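Local atomic coordinates of Two-component response regulator yesN (Fusobacterium nucleatum, PDB entry 3LSG), a protein that probably binds DNA in a sequence-specific manner as a transcription factor of a two-component system, this chain being its C-terminal AraC-type helix-turn-helix domain. Residues Glu5-Ile10 and Ser37-Lys42; Asn9-Ser14 and Ser23-Lys28; Tyr72-Gln77 and Asn84-Lys89; Lys89-Lys92 and Ile96-Lys99. One frame throughout, in Å; residues are numbered along the deposited sequence.

Interaction 1: Glu5-Ile10 and Ser37-Lys42; sequences ELIQNI and SIMFKK
Ile7 and Phe40 mark the place where the helical segments 5-10 and 37-42 come nearest, their CA atoms 8.7 Å apart, so the gap between the two backbones is bridged entirely by side chains. Ile7 aims its CB at the other helix and spends its two branches on different partners. Its CG2, anti to the backbone N, reaches the rim of the Phe40 ring near the ring plane, 3.7 Å from Phe40 CE1, with Phe40 CD1 slightly farther off; the methyl thus meets an aromatic edge and not a face. In an AraC-type domain such as this one, helix 33-44 is the second helix of the first helix-turn-helix unit, probably the one presented to DNA, and helix 2-14 packs against it. The other branch of Ile7 ends in CD1, which meets the selenium atom SE of Met39, modelled as selenomethionine, tip to tip at 3.9 Å. Met39 leaves its helix obliquely to Ile7, and bends at chi2 (-92°) and chi3 (-93°) turn the chain so that SE and CE reach Ile7 CD1. Phe40 is buried further by a ring stack with Phe44 and an edge-to-face meeting with Tyr51, while Leu29 also touches Ile7. On a different side of helix 33-44, Ser37 OG is hydrogen-bonded to Asp82 of the second subunit.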
loop_
_atom_site.group_PDB
_atom_site.type_symbol
_atom_site.label_atom_id
_atom_site.label_comp_id
_atom_site.label_asym_id
_atom_site.label_seq_id
_atom_site.Cartn_x
_atom_site.Cartn_y
_atom_site.Cartn_z
ATOM N N GLU A 5 18.862 -12.755 -6.369
ATOM C CA GLU A 5 19.544 -11.583 -6.906
ATOM C C GLU A 5 18.768 -10.962 -8.067
ATOM O O GLU A 5 18.771 -9.742 -8.256
ATOM C CB GLU A 5 20.973 -11.948 -7.313
ATOM C CG GLU A 5 21.798 -12.513 -6.158
ATOM C CD GLU A 5 23.064 -13.225 -6.614
ATOM O OE1 GLU A 5 23.592 -12.886 -7.696
ATOM O OE2 GLU A 5 23.531 -14.125 -5.880
ATOM N N LEU A 6 18.087 -11.805 -8.836
ATOM C CA LEU A 6 17.180 -11.333 -9.871
ATOM C C LEU A 6 16.087 -10.468 -9.252
ATOM O O LEU A 6 15.819 -9.357 -9.718
ATOM C CB LEU A 6 16.547 -12.524 -10.606
ATOM C CG LEU A 6 16.678 -12.531 -12.126
ATOM C CD1 LEU A 6 18.139 -12.427 -12.560
ATOM C CD2 LEU A 6 16.034 -13.786 -12.698
ATOM N N ILE A 7 15.447 -10.996 -8.213
ATOM C CA ILE A 7 14.411 -10.271 -7.479
ATOM C C ILE A 7 14.943 -8.967 -6.893
ATOM O O ILE A 7 14.291 -7.928 -6.972
ATOM C CB ILE A 7 13.796 -11.142 -6.356
ATOM C CG1 ILE A 7 12.860 -12.189 -6.963
ATOM C CG2 ILE A 7 13.025 -10.273 -5.365
ATOM C CD1 ILE A 7 12.629 -13.401 -6.085
ATOM N N GLN A 8 16.132 -9.021 -6.309
ATOM C CA GLN A 8 16.769 -7.816 -5.778
ATOM C C GLN A 8 16.955 -6.751 -6.837
ATOM O O GLN A 8 16.697 -5.575 -6.594
ATOM C CB GLN A 8 18.111 -8.161 -5.123
ATOM C CG GLN A 8 17.949 -8.815 -3.762
ATOM C CD GLN A 8 19.238 -9.411 -3.236
ATOM O OE1 GLN A 8 20.198 -9.595 -3.980
ATOM N NE2 GLN A 8 19.259 -9.729 -1.944
ATOM N N ASN A 9 17.395 -7.168 -8.022
ATOM C CA ASN A 9 17.665 -6.233 -9.109
ATOM C C ASN A 9 16.404 -5.562 -9.625
ATOM O O ASN A 9 16.386 -4.364 -9.880
ATOM C CB ASN A 9 18.362 -6.945 -10.277
ATOM C CG ASN A 9 19.801 -7.292 -9.973
ATOM O OD1 ASN A 9 20.293 -7.063 -8.863
ATOM N ND2 ASN A 9 20.490 -7.856 -10.961
ATOM N N ILE A 10 15.357 -6.353 -9.814
ATOM C CA ILE A 10 14.095 -5.814 -10.286
ATOM C C ILE A 10 13.611 -4.758 -9.307
ATOM O O ILE A 10 13.193 -3.670 -9.702
ATOM C CB ILE A 10 13.021 -6.924 -10.413
ATOM C CG1 ILE A 10 13.426 -7.952 -11.465
ATOM C CG2 ILE A 10 11.665 -6.341 -10.794
ATOM C CD1 ILE A 10 12.473 -9.126 -11.492
ATOM N N SER A 37 4.488 -14.432 -2.913
ATOM C CA SER A 37 4.413 -13.920 -1.543
ATOM C C SER A 37 5.096 -14.866 -0.562
ATOM O O SER A 37 5.893 -14.442 0.274
ATOM C CB SER A 37 2.966 -13.693 -1.114
ATOM O OG SER A 37 2.909 -13.468 0.286
ATOM N N ILE A 38 4.757 -16.147 -0.670
ATOM C CA ILE A 38 5.360 -17.209 0.144
ATOM C C ILE A 38 6.854 -17.396 -0.132
ATOM O O ILE A 38 7.662 -17.506 0.785
ATOM C CB ILE A 38 4.643 -18.558 -0.112
ATOM C CG1 ILE A 38 3.187 -18.472 0.361
ATOM C CG2 ILE A 38 5.402 -19.737 0.554
ATOM C CD1 ILE A 38 2.365 -19.718 0.043
HETATM N N MSE A 39 7.225 -17.443 -1.400
HETATM C CA MSE A 39 8.621 -17.689 -1.725
HETATM C C MSE A 39 9.491 -16.493 -1.339
HETATM O O MSE A 39 10.612 -16.666 -0.852
HETATM C CB MSE A 39 8.793 -18.056 -3.198
HETATM C CG MSE A 39 10.251 -18.204 -3.617
HETATM SE SE MSE A 39 10.997 -16.529 -4.322
HETATM C CE MSE A 39 10.618 -16.873 -6.211
ATOM N N PHE A 40 8.972 -15.286 -1.539
ATOM C CA PHE A 40 9.720 -14.092 -1.160
ATOM C C PHE A 40 10.030 -14.122 0.327
ATOM O O PHE A 40 11.177 -13.947 0.731
ATOM C CB PHE A 40 8.965 -12.806 -1.501
ATOM C CG PHE A 40 9.790 -11.564 -1.311
ATOM C CD1 PHE A 40 10.427 -10.966 -2.391
ATOM C CD2 PHE A 40 9.956 -11.012 -0.050
ATOM C CE1 PHE A 40 11.206 -9.829 -2.219
ATOM C CE2 PHE A 40 10.728 -9.880 0.126
ATOM C CZ PHE A 40 11.353 -9.284 -0.963
ATOM N N LYS A 41 8.998 -14.331 1.133
ATOM C CA LYS A 41 9.141 -14.339 2.582
ATOM C C LYS A 41 10.079 -15.458 3.018
ATOM O O LYS A 41 10.844 -15.307 3.970
ATOM C CB LYS A 41 7.778 -14.509 3.248
ATOM C CG LYS A 41 7.793 -14.422 4.772
ATOM C CD LYS A 41 6.401 -14.064 5.310
ATOM C CE LYS A 41 6.311 -14.234 6.818
ATOM N NZ LYS A 41 7.403 -13.499 7.513
ATOM N N LYS A 42 10.027 -16.583 2.316
ATOM C CA LYS A 42 10.973 -17.655 2.597
ATOM C C LYS A 42 12.409 -17.188 2.350
ATOM O O LYS A 42 13.270 -17.339 3.212
ATOM C CB LYS A 42 10.661 -18.905 1.773
ATOM C CG LYS A 42 11.422 -20.134 2.238
ATOM C CD LYS A 42 11.106 -20.457 3.697
ATOM C CE LYS A 42 11.780 -21.752 4.142
ATOM N NZ LYS A 42 11.390 -22.165 5.524
#

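Interaction 2: Asn9-Ser14 and Ser23-Lys28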
loop_
_atom_site.group_PDB
_atom_site.type_symbol
_atom_site.label_atom_id
_atom_site.label_comp_id
_atom_site.label_asym_id
_atom_site.label_seq_id
_atom_site.Cartn_x
_atom_site.Cartn_y
_atom_site.Cartn_z
ATOM N N ASN A 9 17.395 -7.168 -8.022
ATOM C CA ASN A 9 17.665 -6.233 -9.109
ATOM C C ASN A 9 16.404 -5.562 -9.625
ATOM O O ASN A 9 16.386 -4.364 -9.880
ATOM C CB ASN A 9 18.362 -6.945 -10.277
ATOM C CG ASN A 9 19.801 -7.292 -9.973
ATOM O OD1 ASN A 9 20.293 -7.063 -8.863
ATOM N ND2 ASN A 9 20.490 -7.856 -10.961
ATOM N N ILE A 10 15.357 -6.353 -9.814
ATOM C CA ILE A 10 14.095 -5.814 -10.286
ATOM C C ILE A 10 13.611 -4.758 -9.307
ATOM O O ILE A 10 13.193 -3.670 -9.702
ATOM C CB ILE A 10 13.021 -6.924 -10.413
ATOM C CG1 ILE A 10 13.426 -7.952 -11.465
ATOM C CG2 ILE A 10 11.665 -6.341 -10.794
ATOM C CD1 ILE A 10 12.473 -9.126 -11.492
ATOM N N ILE A 11 13.660 -5.081 -8.021
ATOM C CA ILE A 11 13.192 -4.138 -7.018
ATOM C C ILE A 11 14.060 -2.868 -6.984
ATOM O O ILE A 11 13.545 -1.765 -6.840
ATOM C CB ILE A 11 13.116 -4.787 -5.623
ATOM C CG1 ILE A 11 12.125 -5.955 -5.651
ATOM C CG2 ILE A 11 12.719 -3.747 -4.581
ATOM C CD1 ILE A 11 12.223 -6.883 -4.454
ATOM N N GLU A 12 15.369 -3.022 -7.153
ATOM C CA GLU A 12 16.256 -1.863 -7.148
ATOM C C GLU A 12 15.933 -0.910 -8.301
ATOM O O GLU A 12 16.000 0.322 -8.167
ATOM C CB GLU A 12 17.714 -2.308 -7.211
ATOM C CG GLU A 12 18.692 -1.166 -7.419
ATOM C CD GLU A 12 18.593 -0.086 -6.349
ATOM O OE1 GLU A 12 18.257 -0.414 -5.191
ATOM O OE2 GLU A 12 18.869 1.093 -6.662
ATOM N N GLU A 13 15.569 -1.497 -9.433
ATOM C CA GLU A 13 15.249 -0.748 -10.632
ATOM C C GLU A 13 13.857 -0.139 -10.525
ATOM O O GLU A 13 13.587 0.916 -11.093
ATOM C CB GLU A 13 15.318 -1.689 -11.841
ATOM C CG GLU A 13 15.669 -1.014 -13.149
ATOM C CD GLU A 13 14.444 -0.615 -13.943
ATOM O OE1 GLU A 13 13.620 -1.506 -14.249
ATOM O OE2 GLU A 13 14.312 0.584 -14.270
ATOM N N SER A 14 12.979 -0.790 -9.769
ATOM C CA SER A 14 11.557 -0.476 -9.849
ATOM C C SER A 14 10.961 0.266 -8.663
ATOM O O SER A 14 9.831 0.771 -8.754
ATOM C CB SER A 14 10.739 -1.762 -10.088
ATOM O OG SER A 14 11.179 -2.457 -11.243
ATOM N N SER A 23 2.157 -7.782 -7.638
ATOM C CA SER A 23 1.636 -8.318 -8.900
ATOM C C SER A 23 2.514 -8.011 -10.127
ATOM O O SER A 23 2.653 -8.835 -11.036
ATOM C CB SER A 23 0.203 -7.812 -9.125
ATOM O OG SER A 23 -0.676 -8.390 -8.170
ATOM N N VAL A 24 3.103 -6.824 -10.152
ATOM C CA VAL A 24 4.012 -6.453 -11.231
ATOM C C VAL A 24 5.262 -7.331 -11.146
ATOM O O VAL A 24 5.736 -7.856 -12.156
ATOM C CB VAL A 24 4.391 -4.957 -11.143
ATOM C CG1 VAL A 24 5.461 -4.598 -12.179
ATOM C CG2 VAL A 24 3.159 -4.080 -11.313
ATOM N N LEU A 25 5.795 -7.500 -9.936
ATOM C CA LEU A 25 6.944 -8.385 -9.748
ATOM C C LEU A 25 6.624 -9.828 -10.163
ATOM O O LEU A 25 7.381 -10.473 -10.889
ATOM C CB LEU A 25 7.422 -8.363 -8.294
ATOM C CG LEU A 25 8.642 -9.229 -7.971
ATOM C CD1 LEU A 25 9.825 -8.912 -8.914
ATOM C CD2 LEU A 25 9.073 -9.030 -6.532
ATOM N N SER A 26 5.495 -10.338 -9.706
ATOM C CA SER A 26 5.202 -11.743 -9.937
ATOM C C SER A 26 5.081 -11.992 -11.443
ATOM O O SER A 26 5.556 -13.010 -11.963
ATOM C CB SER A 26 3.945 -12.167 -9.153
ATOM O OG SER A 26 2.767 -11.771 -9.833
ATOM N N GLU A 27 4.487 -11.035 -12.146
ATOM C CA GLU A 27 4.317 -11.121 -13.600
ATOM C C GLU A 27 5.671 -11.138 -14.294
ATOM O O GLU A 27 5.882 -11.865 -15.265
ATOM C CB GLU A 27 3.466 -9.948 -14.101
ATOM C CG GLU A 27 3.708 -9.534 -15.557
ATOM C CD GLU A 27 4.774 -8.428 -15.715
ATOM O OE1 GLU A 27 4.904 -7.521 -14.832
ATOM O OE2 GLU A 27 5.479 -8.462 -16.749
ATOM N N LYS A 28 6.601 -10.342 -13.779
ATOM C CA LYS A 28 7.946 -10.317 -14.328
ATOM C C LYS A 28 8.640 -11.654 -14.123
ATOM O O LYS A 28 9.528 -12.016 -14.877
ATOM C CB LYS A 28 8.784 -9.198 -13.684
ATOM C CG LYS A 28 8.476 -7.813 -14.208
ATOM C CD LYS A 28 9.672 -6.896 -14.063
ATOM C CE LYS A 28 9.576 -5.732 -15.036
ATOM N NZ LYS A 28 10.848 -4.972 -15.128
#
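Ile10 and Leu25 owe their meeting to their first torsions: chi1 of -64° keeps Ile10 CG1 beside the backbone N and leaves CG2 anti to it, and chi1 of -179° sets Leu25 CG anti to its own N. From these positions Leu25 CD1 fits against both branches of Ile10, at 3.7 Å from CG2 and an equal 3.7 Å from CD1, the two side chains running at a slant to one another. The second methyl of Leu25, CD2, turns to Ile11 and approaches its CD1 more loosely, at 4.3 Å. Lys28 closes the outer border. Extended beyond CG, it runs antiparallel alongside Ile10 and lays its CD 3.9 Å from Ile10 CG2, so the aliphatic part of the chain covers the isoleucine while NZ travels on toward Glu13. That ammonium stays 4.5 Å from Glu13 OE1, too far for a salt bridge, but the opposite charges may still attract. Near the end of helix 2-14, Ser14 OG donates to Ile10 O at 2.8 Å, the hydroxyl tilted out of the carbonyl plane, which ties the serine back to its own helix. Phe20, Leu36 and Phe48 add to the apolar surroundings. The segment axes pass 11.2 Å apart at 134°, here joining helix 2-14 to helix 22-28, the leading helix of the first helix-turn-helix unit of an AraC-type domain.

Interaction 3: Tyr72-Gln77 and Asn84-Lys89; sequences YEIAEQ and NYFITK. With PO4 (phosphate ion), chain F.
Phe86 bridges to Ala75 and Ile74 within the second helix-turn-helix unit of this AraC-type domain, where helix 71-77 leads and helix 83-94 follows as the probable DNA-reading helix. Its CB points at the partner helix and touches Ala75 CB at 3.7 Å. The ring carbon CG comes next, anti to the backbone N (chi1 164°), and it too lies against Ala75 CB, as does CD2; the CA of Ala75 sits over one face of the ring, displaced toward its rim. At the tip, CZ meets Ile74 CG2 at 3.8 Å, the methyl approaching at a slant. The small alanine lets the backbones come close, CA of Ala75 and CA of Phe86 being only 5.8 Å apart. Met57 and Ala60 of helix 48-66 and Pro98 also touch Phe86, which is buried. Another side of helix 83-94 bears polar groups that grip a phosphate ion, probably from the crystallisation liquor. Tyr85, with Lys89 CG over one face of its ring, and Lys89, bent at chi2, reach it together, and their counterparts in the second subunit bind the same ion; its negative charge would offset that of the gathered lysines. Tyr85 OH donates to phosphate O4 at 2.6 Å, the acceptor lying near the ring plane at its edge, and Lys89 NZ donates to O3 at 2.6 Å.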
loop_
_atom_site.group_PDB
_atom_site.type_symbol
_atom_site.label_atom_id
_atom_site.label_comp_id
_atom_site.label_asym_id
_atom_site.label_seq_id
_atom_site.Cartn_x
_atom_site.Cartn_y
_atom_site.Cartn_z
ATOM N N TYR A 72 7.094 16.562 -0.812
ATOM C CA TYR A 72 6.333 16.115 -1.972
ATOM C C TYR A 72 7.274 15.647 -3.085
ATOM O O TYR A 72 6.901 14.794 -3.884
ATOM C CB TYR A 72 5.300 17.165 -2.471
ATOM C CG TYR A 72 5.913 18.448 -2.973
ATOM C CD1 TYR A 72 6.404 18.547 -4.277
ATOM C CD2 TYR A 72 6.015 19.561 -2.139
ATOM C CE1 TYR A 72 6.988 19.739 -4.732
ATOM C CE2 TYR A 72 6.597 20.741 -2.573
ATOM C CZ TYR A 72 7.090 20.825 -3.868
ATOM O OH TYR A 72 7.666 22.006 -4.295
ATOM N N GLU A 73 8.495 16.175 -3.114
ATOM C CA GLU A 73 9.475 15.757 -4.126
ATOM C C GLU A 73 10.120 14.427 -3.761
ATOM O O GLU A 73 10.263 13.542 -4.593
ATOM C CB GLU A 73 10.575 16.792 -4.284
ATOM C CG GLU A 73 10.105 18.150 -4.758
ATOM C CD GLU A 73 11.261 19.116 -4.991
ATOM O OE1 GLU A 73 11.820 19.637 -4.005
ATOM O OE2 GLU A 73 11.607 19.358 -6.170
ATOM N N ILE A 74 10.531 14.305 -2.511
ATOM C CA ILE A 74 11.068 13.047 -2.023
ATOM C C ILE A 74 10.034 11.929 -2.138
ATOM O O ILE A 74 10.365 10.840 -2.587
ATOM C CB ILE A 74 11.568 13.178 -0.590
ATOM C CG1 ILE A 74 12.776 14.116 -0.554
ATOM C CG2 ILE A 74 11.961 11.812 -0.026
ATOM C CD1 ILE A 74 13.158 14.548 0.876
ATOM N N ALA A 75 8.787 12.198 -1.757
ATOM C CA ALA A 75 7.723 11.198 -1.895
ATOM C C ALA A 75 7.680 10.691 -3.331
ATOM O O ALA A 75 7.687 9.489 -3.585
ATOM C CB ALA A 75 6.368 11.786 -1.501
ATOM N N GLU A 76 7.657 11.617 -4.278
ATOM C CA GLU A 76 7.590 11.252 -5.688
ATOM C C GLU A 76 8.794 10.406 -6.101
ATOM O O GLU A 76 8.671 9.450 -6.851
ATOM C CB GLU A 76 7.540 12.514 -6.551
ATOM C CG GLU A 76 7.549 12.241 -8.036
ATOM C CD GLU A 76 7.409 13.515 -8.835
ATOM O OE1 GLU A 76 8.070 14.512 -8.467
ATOM O OE2 GLU A 76 6.636 13.522 -9.819
ATOM N N GLN A 77 9.960 10.761 -5.591
ATOM C CA GLN A 77 11.187 10.091 -6.002
ATOM C C GLN A 77 11.381 8.717 -5.368
ATOM O O GLN A 77 12.254 7.960 -5.784
ATOM C CB GLN A 77 12.386 11.001 -5.737
ATOM C CG GLN A 77 12.352 12.209 -6.648
ATOM C CD GLN A 77 13.563 13.093 -6.511
ATOM O OE1 GLN A 77 14.645 12.635 -6.150
ATOM N NE2 GLN A 77 13.389 14.376 -6.800
ATOM N N ASN A 84 1.319 12.884 1.882
ATOM C CA ASN A 84 0.920 12.671 3.269
ATOM C C ASN A 84 0.984 11.210 3.679
ATOM O O ASN A 84 1.318 10.899 4.819
ATOM C CB ASN A 84 -0.453 13.260 3.542
ATOM C CG ASN A 84 -0.420 14.765 3.554
ATOM O OD1 ASN A 84 0.478 15.367 4.148
ATOM N ND2 ASN A 84 -1.378 15.385 2.886
ATOM N N TYR A 85 0.694 10.318 2.740
ATOM C CA TYR A 85 0.840 8.892 2.999
ATOM C C TYR A 85 2.317 8.557 3.189
ATOM O O TYR A 85 2.681 7.830 4.097
ATOM C CB TYR A 85 0.227 8.053 1.873
ATOM C CG TYR A 85 0.032 6.594 2.261
ATOM C CD1 TYR A 85 -0.832 6.237 3.300
ATOM C CD2 TYR A 85 0.713 5.584 1.597
ATOM C CE1 TYR A 85 -1.011 4.912 3.660
ATOM C CE2 TYR A 85 0.540 4.253 1.938
ATOM C CZ TYR A 85 -0.322 3.918 2.969
ATOM O OH TYR A 85 -0.487 2.586 3.300
ATOM N N PHE A 86 3.165 9.090 2.317
ATOM C CA PHE A 86 4.616 9.021 2.515
ATOM C C PHE A 86 5.044 9.451 3.924
ATOM O O PHE A 86 5.806 8.763 4.584
ATOM C CB PHE A 86 5.365 9.875 1.482
ATOM C CG PHE A 86 6.813 10.163 1.867
ATOM C CD1 PHE A 86 7.764 9.142 1.883
ATOM C CD2 PHE A 86 7.207 11.430 2.224
ATOM C CE1 PHE A 86 9.087 9.396 2.250
ATOM C CE2 PHE A 86 8.532 11.699 2.576
ATOM C CZ PHE A 86 9.465 10.688 2.591
ATOM N N ILE A 87 4.544 10.590 4.385
ATOM C CA ILE A 87 4.896 11.073 5.719
ATOM C C ILE A 87 4.458 10.088 6.815
ATOM O O ILE A 87 5.211 9.827 7.758
ATOM C CB ILE A 87 4.299 12.477 5.972
ATOM C CG1 ILE A 87 5.114 13.557 5.238
ATOM C CG2 ILE A 87 4.261 12.788 7.465
ATOM C CD1 ILE A 87 4.330 14.874 5.054
ATOM N N THR A 88 3.257 9.517 6.679
ATOM C CA THR A 88 2.782 8.551 7.661
ATOM C C THR A 88 3.616 7.266 7.678
ATOM O O THR A 88 3.857 6.705 8.751
ATOM C CB THR A 88 1.293 8.182 7.481
ATOM O OG1 THR A 88 1.133 7.390 6.297
ATOM C CG2 THR A 88 0.430 9.431 7.394
ATOM N N LYS A 89 4.050 6.793 6.510
ATOM C CA LYS A 89 4.882 5.589 6.474
ATOM C C LYS A 89 6.257 5.891 7.074
ATOM O O LYS A 89 6.794 5.098 7.841
ATOM C CB LYS A 89 5.028 5.043 5.041
ATOM C CG LYS A 89 3.770 4.370 4.471
ATOM C CD LYS A 89 3.433 3.107 5.254
ATOM C CE LYS A 89 2.405 2.251 4.540
ATOM N NZ LYS A 89 1.915 1.151 5.427
HETATM P P PO4 F . 0.334 -0.619 2.516
HETATM O O1 PO4 F . 1.526 -1.462 2.157
HETATM O O2 PO4 F . -0.946 -1.342 2.186
HETATM O O3 PO4 F . 0.377 -0.330 4.000
HETATM O O4 PO4 F . 0.387 0.670 1.735
#

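Interaction 4: Lys89-Lys92 and Ile96-Lys99; sequences KFKK and ITPK. With PO4 (phosphate ion), chain F.
Phe90 and Pro98 make the aromatic part of this contact, a CH-pi interaction: Pro98 CG lies over one face of the Phe90 ring, 4.0 Å from its centroid and 25° off the normal. With chi1 at -172°, the benzyl group leaves helix 83-94 toward the proline, and Phe90 and Pro98 overlap in opposite senses. Pro98 CD comes closer still to the rim, 3.5 Å from Phe90 CD2. Carbon-to-oxygen contacts centre on the carbonyl of Ile96. Its O sits at the edge of the phenylalanine ring, in plane, 3.2 Å from CD2, and also receives a CA-H...O contact from Lys91 CA at 3.3 Å, with 157° at the hydrogen. These weak contacts lie where the chain returns after helix 83-94, the second helix of the C-terminal helix-turn-helix unit in this AraC-type domain. Here the chain turns into the short helix 98-101, with Thr97 as its N-cap: the threonine side chain caps a backbone N just beyond the segment, and Gln100 OE1 accepts from Thr97 N in return, consistent with a capping box. The aliphatic contact is made by Lys91, which is extended and runs beside Thr97 in the same sense, its CD meeting Thr97 CG2 at 4.0 Å. Tyr101 meets Phe90 edge-to-face, and Leu64 of helix 48-66 touches both Phe90 and Pro98.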
loop_
_atom_site.group_PDB
_atom_site.type_symbol
_atom_site.label_atom_id
_atom_site.label_comp_id
_atom_site.label_asym_id
_atom_site.label_seq_id
_atom_site.Cartn_x
_atom_site.Cartn_y
_atom_site.Cartn_z
ATOM N N LYS A 89 4.050 6.793 6.510
ATOM C CA LYS A 89 4.882 5.589 6.474
ATOM C C LYS A 89 6.257 5.891 7.074
ATOM O O LYS A 89 6.794 5.098 7.841
ATOM C CB LYS A 89 5.028 5.043 5.041
ATOM C CG LYS A 89 3.770 4.370 4.471
ATOM C CD LYS A 89 3.433 3.107 5.254
ATOM C CE LYS A 89 2.405 2.251 4.540
ATOM N NZ LYS A 89 1.915 1.151 5.427
ATOM N N PHE A 90 6.828 7.044 6.710
ATOM C CA PHE A 90 8.136 7.440 7.196
ATOM C C PHE A 90 8.111 7.526 8.720
ATOM O O PHE A 90 9.026 7.051 9.402
ATOM C CB PHE A 90 8.532 8.803 6.610
ATOM C CG PHE A 90 9.955 9.193 6.902
ATOM C CD1 PHE A 90 10.954 8.989 5.958
ATOM C CD2 PHE A 90 10.295 9.757 8.120
ATOM C CE1 PHE A 90 12.284 9.346 6.230
ATOM C CE2 PHE A 90 11.610 10.126 8.391
ATOM C CZ PHE A 90 12.605 9.912 7.452
ATOM N N LYS A 91 7.065 8.145 9.254
ATOM C CA LYS A 91 6.965 8.316 10.690
ATOM C C LYS A 91 6.810 6.967 11.397
ATOM O O LYS A 91 7.298 6.775 12.495
ATOM C CB LYS A 91 5.811 9.246 11.072
ATOM C CG LYS A 91 5.764 9.484 12.587
ATOM C CD LYS A 91 4.814 10.593 12.985
ATOM C CE LYS A 91 4.822 10.767 14.496
ATOM N NZ LYS A 91 3.747 11.672 14.965
ATOM N N LYS A 92 6.119 6.030 10.776
ATOM C CA LYS A 92 5.998 4.706 11.391
ATOM C C LYS A 92 7.332 3.976 11.327
ATOM O O LYS A 92 7.693 3.236 12.248
ATOM C CB LYS A 92 4.912 3.876 10.708
ATOM C CG LYS A 92 3.497 4.294 11.089
ATOM C CD LYS A 92 2.521 3.159 10.812
ATOM C CE LYS A 92 1.082 3.643 10.786
ATOM N NZ LYS A 92 0.786 4.411 9.547
ATOM N N ILE A 96 9.898 9.358 13.639
ATOM C CA ILE A 96 9.755 10.819 13.528
ATOM C C ILE A 96 9.403 11.194 12.076
ATOM O O ILE A 96 9.496 10.358 11.190
ATOM C CB ILE A 96 11.028 11.584 13.966
ATOM C CG1 ILE A 96 12.221 11.204 13.082
ATOM C CG2 ILE A 96 11.335 11.357 15.475
ATOM C CD1 ILE A 96 13.549 11.883 13.517
ATOM N N THR A 97 9.001 12.445 11.845
ATOM C CA THR A 97 8.596 12.877 10.505
ATOM C C THR A 97 9.819 13.197 9.644
ATOM O O THR A 97 10.929 13.355 10.164
ATOM C CB THR A 97 7.711 14.140 10.565
ATOM O OG1 THR A 97 8.492 15.223 11.067
ATOM C CG2 THR A 97 6.518 13.929 11.503
ATOM N N PRO A 98 9.621 13.289 8.318
ATOM C CA PRO A 98 10.717 13.690 7.438
ATOM C C PRO A 98 11.297 15.040 7.826
ATOM O O PRO A 98 12.514 15.175 7.883
ATOM C CB PRO A 98 10.041 13.758 6.066
ATOM C CG PRO A 98 9.016 12.657 6.134
ATOM C CD PRO A 98 8.488 12.711 7.560
ATOM N N LYS A 99 10.447 16.015 8.121
ATOM C CA LYS A 99 10.951 17.314 8.552
ATOM C C LYS A 99 11.790 17.128 9.798
ATOM O O LYS A 99 12.898 17.663 9.899
ATOM C CB LYS A 99 9.789 18.266 8.862
ATOM C CG LYS A 99 10.126 19.745 8.776
ATOM C CD LYS A 99 11.385 20.108 9.544
ATOM C CE LYS A 99 12.588 20.279 8.606
ATOM N NZ LYS A 99 13.853 20.586 9.338
HETATM P P PO4 F . 0.334 -0.619 2.516
HETATM O O1 PO4 F . 1.526 -1.462 2.157
HETATM O O2 PO4 F . -0.946 -1.342 2.186
HETATM O O3 PO4 F . 0.377 -0.330 4.000
HETATM O O4 PO4 F . 0.387 0.670 1.735
#

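Interactions 1 and 2 share helix 2-14 and belong to the first helix-turn-helix half; interactions 3 and 4 share helix 83-94 and belong to the second, on the opposite side of the chain's centre. Within each half the contacts join: Phe40 packs on Ile11, and Phe86 and Ile87 pack on Pro98. Between halves the centres lie 21 to 26 Å apart. The contacts across interactions 1 and 3 are buried and apolar, whereas interactions 2 and 4 are partly buried and bordered by a lysine. Interaction 4 differs in using a backbone carbonyl and a proline against an aromatic ring. Every interaction includes a residue touching the second subunit, and interactions 3 and 4 share Lys89 and the phosphate.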